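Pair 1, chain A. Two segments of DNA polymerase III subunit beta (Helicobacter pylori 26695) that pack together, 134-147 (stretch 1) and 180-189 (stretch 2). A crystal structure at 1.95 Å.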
# COMPACT_ATOMS: atom_id res chain seq x y z
N PRO A 134 -9.45 -26.50 8.31
CA PRO A 134 -8.83 -25.18 8.53
C PRO A 134 -8.91 -24.68 9.96
O PRO A 134 -8.48 -23.55 10.22
CB PRO A 134 -9.65 -24.25 7.62
CG PRO A 134 -10.35 -25.15 6.64
CD PRO A 134 -10.60 -26.42 7.39
N PHE A 135 -9.43 -25.47 10.89
CA PHE A 135 -9.72 -24.94 12.24
C PHE A 135 -8.53 -24.30 12.99
O PHE A 135 -8.69 -23.29 13.67
CB PHE A 135 -10.42 -25.99 13.12
CG PHE A 135 -9.64 -27.27 13.27
CD1 PHE A 135 -9.98 -28.38 12.52
CD2 PHE A 135 -8.59 -27.36 14.17
CE1 PHE A 135 -9.27 -29.56 12.65
CE2 PHE A 135 -7.88 -28.54 14.31
CZ PHE A 135 -8.22 -29.64 13.54
N LEU A 136 -7.34 -24.89 12.88
CA LEU A 136 -6.20 -24.35 13.62
C LEU A 136 -5.75 -23.00 13.08
O LEU A 136 -5.56 -22.06 13.85
CB LEU A 136 -5.04 -25.36 13.66
CG LEU A 136 -3.83 -24.95 14.52
CD1 LEU A 136 -4.24 -24.70 15.97
CD2 LEU A 136 -2.75 -26.03 14.45
N VAL A 137 -5.59 -22.87 11.76
CA VAL A 137 -5.16 -21.57 11.24
C VAL A 137 -6.28 -20.53 11.36
O VAL A 137 -6.03 -19.32 11.39
CB VAL A 137 -4.61 -21.64 9.80
CG1 VAL A 137 -3.58 -22.77 9.67
CG2 VAL A 137 -5.74 -21.79 8.78
N ASP A 138 -7.52 -21.01 11.40
CA ASP A 138 -8.65 -20.12 11.63
C ASP A 138 -8.53 -19.53 13.03
O ASP A 138 -8.67 -18.32 13.22
CB ASP A 138 -9.96 -20.90 11.48
CG ASP A 138 -11.19 -19.99 11.50
OD1 ASP A 138 -11.18 -18.96 10.81
OD2 ASP A 138 -12.17 -20.31 12.22
N ALA A 139 -8.26 -20.38 14.01
CA ALA A 139 -8.02 -19.93 15.37
C ALA A 139 -6.85 -18.95 15.43
O ALA A 139 -6.92 -17.92 16.09
CB ALA A 139 -7.78 -21.14 16.31
N PHE A 140 -5.75 -19.29 14.75
CA PHE A 140 -4.57 -18.44 14.74
C PHE A 140 -4.90 -17.06 14.15
O PHE A 140 -4.54 -16.03 14.71
CB PHE A 140 -3.43 -19.08 13.92
CG PHE A 140 -2.73 -20.22 14.61
CD1 PHE A 140 -3.01 -20.53 15.93
CD2 PHE A 140 -1.76 -20.96 13.93
CE1 PHE A 140 -2.36 -21.58 16.57
CE2 PHE A 140 -1.10 -22.01 14.56
CZ PHE A 140 -1.40 -22.32 15.88
N LYS A 141 -5.58 -17.06 13.02
CA LYS A 141 -5.87 -15.79 12.35
C LYS A 141 -6.82 -14.93 13.19
O LYS A 141 -6.74 -13.70 13.20
CB LYS A 141 -6.45 -16.03 10.96
CG LYS A 141 -6.59 -14.78 10.11
CD LYS A 141 -7.61 -14.98 8.99
CE LYS A 141 -7.74 -13.71 8.15
NZ LYS A 141 -9.00 -13.66 7.34
N LYS A 142 -7.72 -15.59 13.92
CA LYS A 142 -8.74 -14.85 14.66
C LYS A 142 -8.17 -14.26 15.94
O LYS A 142 -8.61 -13.22 16.41
CB LYS A 142 -9.94 -15.76 14.95
CG LYS A 142 -10.87 -15.91 13.76
CD LYS A 142 -11.97 -16.95 14.01
CE LYS A 142 -12.97 -17.00 12.84
NZ LYS A 142 -13.84 -18.21 12.95
N ILE A 143 -7.16 -14.92 16.48
CA ILE A 143 -6.62 -14.53 17.78
C ILE A 143 -5.41 -13.60 17.64
O ILE A 143 -5.14 -12.78 18.52
CB ILE A 143 -6.27 -15.80 18.58
CG1 ILE A 143 -7.57 -16.54 18.92
CG2 ILE A 143 -5.48 -15.50 19.86
CD1 ILE A 143 -7.36 -17.82 19.74
N ALA A 144 -4.70 -13.73 16.53
CA ALA A 144 -3.48 -12.93 16.27
C ALA A 144 -3.57 -11.44 16.64
O ALA A 144 -2.63 -10.91 17.24
CB ALA A 144 -3.03 -13.09 14.82
N PRO A 145 -4.69 -10.76 16.29
CA PRO A 145 -4.70 -9.31 16.55
C PRO A 145 -4.59 -8.92 18.01
O PRO A 145 -4.24 -7.77 18.28
CB PRO A 145 -6.07 -8.88 16.02
CG PRO A 145 -6.41 -9.88 14.97
CD PRO A 145 -5.85 -11.17 15.47
N VAL A 146 -4.88 -9.81 18.95
CA VAL A 146 -4.82 -9.41 20.35
C VAL A 146 -3.41 -9.54 20.90
O VAL A 146 -3.09 -9.00 21.96
CB VAL A 146 -5.81 -10.20 21.23
CG1 VAL A 146 -7.20 -10.23 20.57
CG2 VAL A 146 -5.31 -11.60 21.49
N ILE A 147 -2.55 -10.25 20.17
CA ILE A 147 -1.22 -10.58 20.69
C ILE A 147 -0.19 -9.51 20.35
O ILE A 147 -0.02 -9.14 19.18
CB ILE A 147 -0.75 -11.95 20.16
CG1 ILE A 147 -1.67 -13.04 20.69
CG2 ILE A 147 0.69 -12.24 20.59
CD1 ILE A 147 -1.46 -14.39 20.02
N LEU A 180 -8.55 -10.92 26.10
CA LEU A 180 -8.09 -12.30 26.04
C LEU A 180 -9.04 -13.00 25.10
O LEU A 180 -10.26 -12.91 25.25
CB LEU A 180 -8.15 -12.92 27.44
CG LEU A 180 -7.78 -14.39 27.59
CD1 LEU A 180 -6.93 -14.58 28.83
CD2 LEU A 180 -9.04 -15.22 27.69
N SER A 181 -8.47 -13.65 24.08
CA SER A 181 -9.28 -14.39 23.13
C SER A 181 -8.87 -15.84 23.20
O SER A 181 -7.67 -16.15 23.32
CB SER A 181 -9.10 -13.86 21.71
OG SER A 181 -9.69 -12.59 21.57
N TYR A 182 -9.86 -16.72 23.14
CA TYR A 182 -9.59 -18.14 23.29
C TYR A 182 -10.53 -18.98 22.45
O TYR A 182 -11.58 -18.50 22.01
CB TYR A 182 -9.70 -18.56 24.75
CG TYR A 182 -11.10 -18.44 25.32
CD1 TYR A 182 -11.51 -17.26 25.92
CD2 TYR A 182 -12.00 -19.50 25.26
CE1 TYR A 182 -12.79 -17.13 26.44
CE2 TYR A 182 -13.28 -19.38 25.77
CZ TYR A 182 -13.66 -18.19 26.36
OH TYR A 182 -14.93 -18.05 26.89
N THR A 183 -10.14 -20.23 22.23
CA THR A 183 -11.04 -21.18 21.63
C THR A 183 -10.66 -22.55 22.12
O THR A 183 -9.50 -22.79 22.50
CB THR A 183 -11.02 -21.13 20.09
OG1 THR A 183 -12.06 -21.97 19.57
CG2 THR A 183 -9.67 -21.61 19.55
N GLN A 184 -11.64 -23.43 22.15
CA GLN A 184 -11.38 -24.80 22.53
C GLN A 184 -11.74 -25.67 21.34
O GLN A 184 -12.88 -25.66 20.87
CB GLN A 184 -12.17 -25.16 23.79
CG GLN A 184 -11.60 -26.36 24.55
CD GLN A 184 -11.94 -26.33 26.04
OE1 GLN A 184 -11.28 -25.65 26.82
NE2 GLN A 184 -12.98 -27.07 26.42
N LEU A 185 -10.75 -26.41 20.83
CA LEU A 185 -10.98 -27.28 19.68
C LEU A 185 -11.12 -28.72 20.17
O LEU A 185 -10.16 -29.32 20.66
CB LEU A 185 -9.82 -27.17 18.69
CG LEU A 185 -9.51 -25.74 18.27
CD1 LEU A 185 -8.14 -25.65 17.60
CD2 LEU A 185 -10.58 -25.24 17.34
N GLU A 186 -12.31 -29.28 20.04
CA GLU A 186 -12.56 -30.61 20.56
C GLU A 186 -12.45 -31.67 19.47
O GLU A 186 -12.38 -31.35 18.28
CB GLU A 186 -13.92 -30.67 21.25
CG GLU A 186 -14.01 -29.75 22.47
CD GLU A 186 -15.17 -30.09 23.38
OE1 GLU A 186 -15.01 -29.98 24.62
OE2 GLU A 186 -16.24 -30.47 22.86
N LYS A 187 -12.43 -32.93 19.90
CA LYS A 187 -12.34 -34.07 19.00
C LYS A 187 -11.13 -33.97 18.08
O LYS A 187 -11.22 -34.17 16.86
CB LYS A 187 -13.65 -34.25 18.22
CG LYS A 187 -14.87 -34.09 19.13
CD LYS A 187 -16.11 -34.80 18.60
CE LYS A 187 -17.22 -34.80 19.65
NZ LYS A 187 -18.46 -35.50 19.21
N ILE A 188 -10.00 -33.63 18.69
CA ILE A 188 -8.73 -33.57 18.00
C ILE A 188 -7.94 -34.80 18.41
O ILE A 188 -7.73 -35.03 19.61
CB ILE A 188 -7.94 -32.33 18.43
CG1 ILE A 188 -8.82 -31.09 18.28
CG2 ILE A 188 -6.65 -32.19 17.63
CD1 ILE A 188 -9.30 -30.88 16.86
N SER A 189 -7.52 -35.61 17.44
CA SER A 189 -6.68 -36.76 17.73
C SER A 189 -5.30 -36.26 18.16
O SER A 189 -4.50 -35.85 17.33
CB SER A 189 -6.56 -37.68 16.52
OG SER A 189 -7.80 -38.27 16.20

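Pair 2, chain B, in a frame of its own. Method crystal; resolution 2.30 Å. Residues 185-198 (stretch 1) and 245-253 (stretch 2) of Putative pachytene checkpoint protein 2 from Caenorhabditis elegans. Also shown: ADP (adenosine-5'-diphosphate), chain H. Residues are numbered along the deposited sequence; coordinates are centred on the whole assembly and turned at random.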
# COMPACT_ATOMS: atom_id res chain seq x y z
N LYS B 185 -22.38 -12.79 24.33
CA LYS B 185 -23.00 -13.08 23.04
C LYS B 185 -22.91 -14.57 22.71
O LYS B 185 -23.84 -15.15 22.15
CB LYS B 185 -22.33 -12.27 21.94
CG LYS B 185 -22.19 -10.80 22.27
CD LYS B 185 -21.50 -10.05 21.16
CE LYS B 185 -20.25 -9.36 21.66
NZ LYS B 185 -19.23 -10.32 22.17
N THR B 186 -21.78 -15.17 23.05
CA THR B 186 -21.57 -16.60 22.82
C THR B 186 -22.59 -17.42 23.59
O THR B 186 -23.20 -18.33 23.04
CB THR B 186 -20.15 -17.04 23.23
OG1 THR B 186 -19.18 -16.24 22.53
CG2 THR B 186 -19.94 -18.50 22.89
N SER B 187 -22.79 -17.07 24.86
CA SER B 187 -23.75 -17.76 25.71
C SER B 187 -25.16 -17.70 25.13
O SER B 187 -25.91 -18.67 25.20
CB SER B 187 -23.74 -17.18 27.12
OG SER B 187 -22.52 -17.45 27.78
N LEU B 188 -25.51 -16.56 24.54
CA LEU B 188 -26.78 -16.41 23.86
C LEU B 188 -26.91 -17.42 22.72
O LEU B 188 -27.93 -18.08 22.57
CB LEU B 188 -26.94 -14.99 23.31
CG LEU B 188 -27.35 -13.89 24.29
CD1 LEU B 188 -27.44 -12.55 23.58
CD2 LEU B 188 -28.67 -14.24 24.95
N CYS B 189 -25.86 -17.53 21.91
CA CYS B 189 -25.85 -18.45 20.78
C CYS B 189 -25.96 -19.90 21.24
O CYS B 189 -26.68 -20.69 20.63
CB CYS B 189 -24.59 -18.26 19.94
SG CYS B 189 -24.54 -16.72 19.01
N LYS B 190 -25.24 -20.24 22.30
CA LYS B 190 -25.29 -21.59 22.84
C LYS B 190 -26.70 -21.93 23.29
O LYS B 190 -27.29 -22.91 22.85
CB LYS B 190 -24.31 -21.75 24.01
CG LYS B 190 -22.88 -21.34 23.73
CD LYS B 190 -22.12 -22.39 22.95
CE LYS B 190 -20.62 -22.32 23.22
NZ LYS B 190 -20.29 -22.59 24.65
N GLY B 191 -27.24 -21.09 24.17
CA GLY B 191 -28.55 -21.32 24.75
C GLY B 191 -29.66 -21.30 23.72
O GLY B 191 -30.63 -22.07 23.82
N LEU B 192 -29.52 -20.43 22.73
CA LEU B 192 -30.51 -20.30 21.66
C LEU B 192 -30.61 -21.59 20.85
O LEU B 192 -31.70 -22.09 20.59
CB LEU B 192 -30.15 -19.14 20.74
CG LEU B 192 -30.96 -19.01 19.46
CD1 LEU B 192 -32.43 -18.77 19.78
CD2 LEU B 192 -30.40 -17.89 18.61
N ALA B 193 -29.45 -22.13 20.47
CA ALA B 193 -29.40 -23.40 19.76
C ALA B 193 -29.90 -24.55 20.63
O ALA B 193 -30.47 -25.52 20.13
CB ALA B 193 -27.98 -23.67 19.28
N GLN B 194 -29.67 -24.45 21.94
CA GLN B 194 -30.13 -25.47 22.88
C GLN B 194 -31.65 -25.57 22.85
O GLN B 194 -32.21 -26.66 22.79
CB GLN B 194 -29.64 -25.17 24.30
CG GLN B 194 -30.02 -26.23 25.34
CD GLN B 194 -29.04 -27.39 25.38
OE1 GLN B 194 -28.19 -27.54 24.50
NE2 GLN B 194 -29.14 -28.21 26.42
N HIS B 195 -32.31 -24.42 22.90
CA HIS B 195 -33.76 -24.38 22.91
C HIS B 195 -34.33 -24.80 21.56
O HIS B 195 -35.27 -25.60 21.49
CB HIS B 195 -34.27 -22.98 23.28
CG HIS B 195 -34.30 -22.73 24.76
ND1 HIS B 195 -35.20 -23.35 25.60
CD2 HIS B 195 -33.55 -21.93 25.55
CE1 HIS B 195 -35.00 -22.94 26.84
NE2 HIS B 195 -34.01 -22.08 26.84
N LEU B 196 -33.77 -24.26 20.48
CA LEU B 196 -34.26 -24.56 19.14
C LEU B 196 -34.19 -26.05 18.82
O LEU B 196 -35.10 -26.59 18.20
CB LEU B 196 -33.47 -23.77 18.10
CG LEU B 196 -33.78 -22.28 18.04
CD1 LEU B 196 -32.86 -21.59 17.06
CD2 LEU B 196 -35.24 -22.05 17.64
N SER B 197 -33.13 -26.71 19.26
CA SER B 197 -32.97 -28.14 19.04
C SER B 197 -34.10 -28.93 19.71
O SER B 197 -34.54 -29.96 19.19
CB SER B 197 -31.62 -28.62 19.57
OG SER B 197 -31.55 -28.45 20.98
N ILE B 198 -34.57 -28.45 20.85
CA ILE B 198 -35.68 -29.08 21.56
C ILE B 198 -37.02 -28.67 20.94
O ILE B 198 -37.90 -29.51 20.74
CB ILE B 198 -35.67 -28.72 23.06
CG1 ILE B 198 -34.40 -29.25 23.72
CG2 ILE B 198 -36.90 -29.29 23.75
CD1 ILE B 198 -34.19 -28.74 25.13
N CYS B 245 -31.94 -33.56 10.19
CA CYS B 245 -30.96 -33.13 11.18
C CYS B 245 -30.57 -31.67 10.95
O CYS B 245 -30.17 -31.30 9.84
CB CYS B 245 -29.70 -34.00 11.14
SG CYS B 245 -28.32 -33.33 12.10
N MET B 246 -30.69 -30.85 11.98
CA MET B 246 -30.33 -29.45 11.86
C MET B 246 -28.94 -29.20 12.44
O MET B 246 -28.59 -29.75 13.49
CB MET B 246 -31.37 -28.54 12.53
CG MET B 246 -31.45 -28.65 14.04
SD MET B 246 -32.87 -27.76 14.72
CE MET B 246 -32.74 -26.19 13.86
N VAL B 247 -28.15 -28.40 11.73
CA VAL B 247 -26.80 -28.10 12.18
C VAL B 247 -26.67 -26.62 12.52
O VAL B 247 -27.24 -25.75 11.85
CB VAL B 247 -25.74 -28.52 11.11
CG1 VAL B 247 -26.16 -29.82 10.44
CG2 VAL B 247 -25.53 -27.44 10.07
N PHE B 248 -25.94 -26.34 13.59
CA PHE B 248 -25.69 -24.97 14.02
C PHE B 248 -24.22 -24.64 13.87
O PHE B 248 -23.36 -25.41 14.31
CB PHE B 248 -26.13 -24.76 15.47
CG PHE B 248 -27.61 -24.75 15.67
CD1 PHE B 248 -28.30 -25.93 15.89
CD2 PHE B 248 -28.32 -23.56 15.64
CE1 PHE B 248 -29.67 -25.93 16.08
CE2 PHE B 248 -29.69 -23.55 15.83
CZ PHE B 248 -30.37 -24.74 16.05
N VAL B 249 -23.92 -23.51 13.25
CA VAL B 249 -22.53 -23.10 13.13
C VAL B 249 -22.28 -21.81 13.89
O VAL B 249 -22.81 -20.75 13.53
CB VAL B 249 -22.12 -22.91 11.66
CG1 VAL B 249 -20.69 -22.41 11.57
CG2 VAL B 249 -22.29 -24.21 10.90
N LEU B 250 -21.49 -21.90 14.95
CA LEU B 250 -21.12 -20.73 15.73
C LEU B 250 -19.72 -20.26 15.35
O LEU B 250 -18.80 -21.06 15.23
CB LEU B 250 -21.19 -21.04 17.23
CG LEU B 250 -20.72 -19.92 18.16
CD1 LEU B 250 -21.58 -18.68 17.97
CD2 LEU B 250 -20.74 -20.37 19.60
N ILE B 251 -19.58 -18.95 15.15
CA ILE B 251 -18.29 -18.36 14.80
C ILE B 251 -17.96 -17.22 15.77
O ILE B 251 -18.64 -16.20 15.80
CB ILE B 251 -18.30 -17.84 13.35
CG1 ILE B 251 -18.58 -19.00 12.39
CG2 ILE B 251 -16.97 -17.18 13.01
CD1 ILE B 251 -18.97 -18.55 11.00
N ASP B 252 -16.90 -17.41 16.55
CA ASP B 252 -16.51 -16.44 17.57
C ASP B 252 -15.41 -15.51 17.08
O ASP B 252 -14.61 -15.88 16.22
CB ASP B 252 -16.05 -17.16 18.84
CG ASP B 252 -17.11 -18.09 19.39
OD1 ASP B 252 -18.29 -17.68 19.44
OD2 ASP B 252 -16.77 -19.23 19.77
N GLU B 253 -15.37 -14.30 17.64
CA GLU B 253 -14.37 -13.29 17.29
C GLU B 253 -14.23 -13.12 15.79
O GLU B 253 -13.13 -13.20 15.25
CB GLU B 253 -13.01 -13.64 17.90
CG GLU B 253 -12.88 -13.34 19.38
CD GLU B 253 -11.62 -12.56 19.71
OE1 GLU B 253 -10.66 -12.61 18.91
OE2 GLU B 253 -11.60 -11.88 20.76
PB ADP H . -18.87 -12.93 24.88
O1B ADP H . -19.48 -11.56 25.00
O2B ADP H . -19.57 -13.83 23.90
O3B ADP H . -17.36 -12.93 24.74
PA ADP H . -19.41 -15.18 26.51
O1A ADP H . -20.75 -15.51 25.91
O2A ADP H . -18.17 -15.91 26.05
O3A ADP H . -19.15 -13.59 26.33
O5' ADP H . -19.54 -15.39 28.10
C5' ADP H . -19.26 -14.34 29.02
C4' ADP H . -19.44 -14.88 30.44
O4' ADP H . -19.86 -13.82 31.30
C3' ADP H . -20.51 -15.96 30.49
O3' ADP H . -19.91 -17.23 30.75
C2' ADP H . -21.44 -15.57 31.62
O2' ADP H . -21.21 -16.43 32.75
C1' ADP H . -21.07 -14.14 31.99
N9 ADP H . -22.14 -13.24 31.48
C8 ADP H . -21.97 -12.32 30.51
N7 ADP H . -23.12 -11.64 30.26
C5 ADP H . -24.05 -12.13 31.09
C6 ADP H . -25.48 -11.85 31.36
N6 ADP H . -26.14 -10.90 30.66
N1 ADP H . -26.10 -12.58 32.32
C2 ADP H . -25.44 -13.52 33.02
N3 ADP H . -24.14 -13.83 32.83
C4 ADP H . -23.40 -13.17 31.90

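The sharpest difference lies at the centre of the contact, where a small helix residue is kept and its strand partner changes. Ala A139 and Ala B193 match, with side-chain centres 0.6 Å apart after superposition. In pair 1 the strand residue facing this alanine is Thr A183, and Ala A139 CB lies 3.8 Å from Thr A183 CG2. In pair 2 the matching residue is Phe B248. Its ring lies flat against the alanine methyl: Ala B193 CB is 3.7 Å from the ring centroid and 14° off the ring normal, a CH-pi contact over one face. The same ring also reaches Leu B196, with Leu B196 CB 3.8 Å from Phe B248 CZ.

The backbone frame is common to both. A helix packs against a strand that runs nearly antiparallel to it, at 169° in pair 1 and 176° in pair 2. The axes approach to 9.0 Å and 9.8 Å. Fourteen central residues superpose with an RMSD of 0.5 Å. The buried areas are also similar, 397 Å² and 366 Å². No hydrogen bond crosses between the stretches in either pair, so side-chain packing makes the contact.

The aromatic ring changes sides. In pair 1 it belongs to the helix. Phe A135, with chi1 in p, points toward the strand and meets Leu A185 and Ile A188. Phe A135 CD2 is 3.9 Å from Leu A185 CD1, and Phe A135 CZ is 3.7 Å from Ile A188 CD1. Both methyls approach the ring obliquely. In pair 2 the position of Phe A135 holds Cys B189, and the matching strand residue is again a leucine. Cys B189 CB lies 3.6 Å from Leu B250 CD1. The two leucines differ in rotamer: Leu A185 is m,t and Leu B250 is t,p. The other methyl of Leu B250 also packs on the helix, with Thr B186 CG2 3.9 Å from Leu B250 CD2.

The other end of the shared frame reverses the sizes. Ile A143 matches Ser B197, and Ser A181 matches Met B246. In pair 1 the large residue is on the helix: Ile A143 CD1 lies 4.0 Å from Ser A181 O. In pair 2 it is on the strand: Met B246 SD lies 4.3 Å from Ser B197 CA. Ser B197 turns its hydroxyl to its own helix, and OG donates to Gln B194 O at 2.6 Å.

Two helix positions show a polar contrast. Lys A142 bridges back to Asp A138, with Lys A142 NZ 2.8 Å from Asp A138 OD2. The matching residues in pair 2 are Leu B196 and Leu B192, and Leu B196 instead packs on the Phe B248 ring.

Pair 2 also binds ADP at the start of its helix. Thr B186 N donates to ADP O2B at 2.7 Å, and Ser B187 N donates to ADP O1A at 2.8 Å. Thr B186 thus serves both the nucleotide and the strand contact.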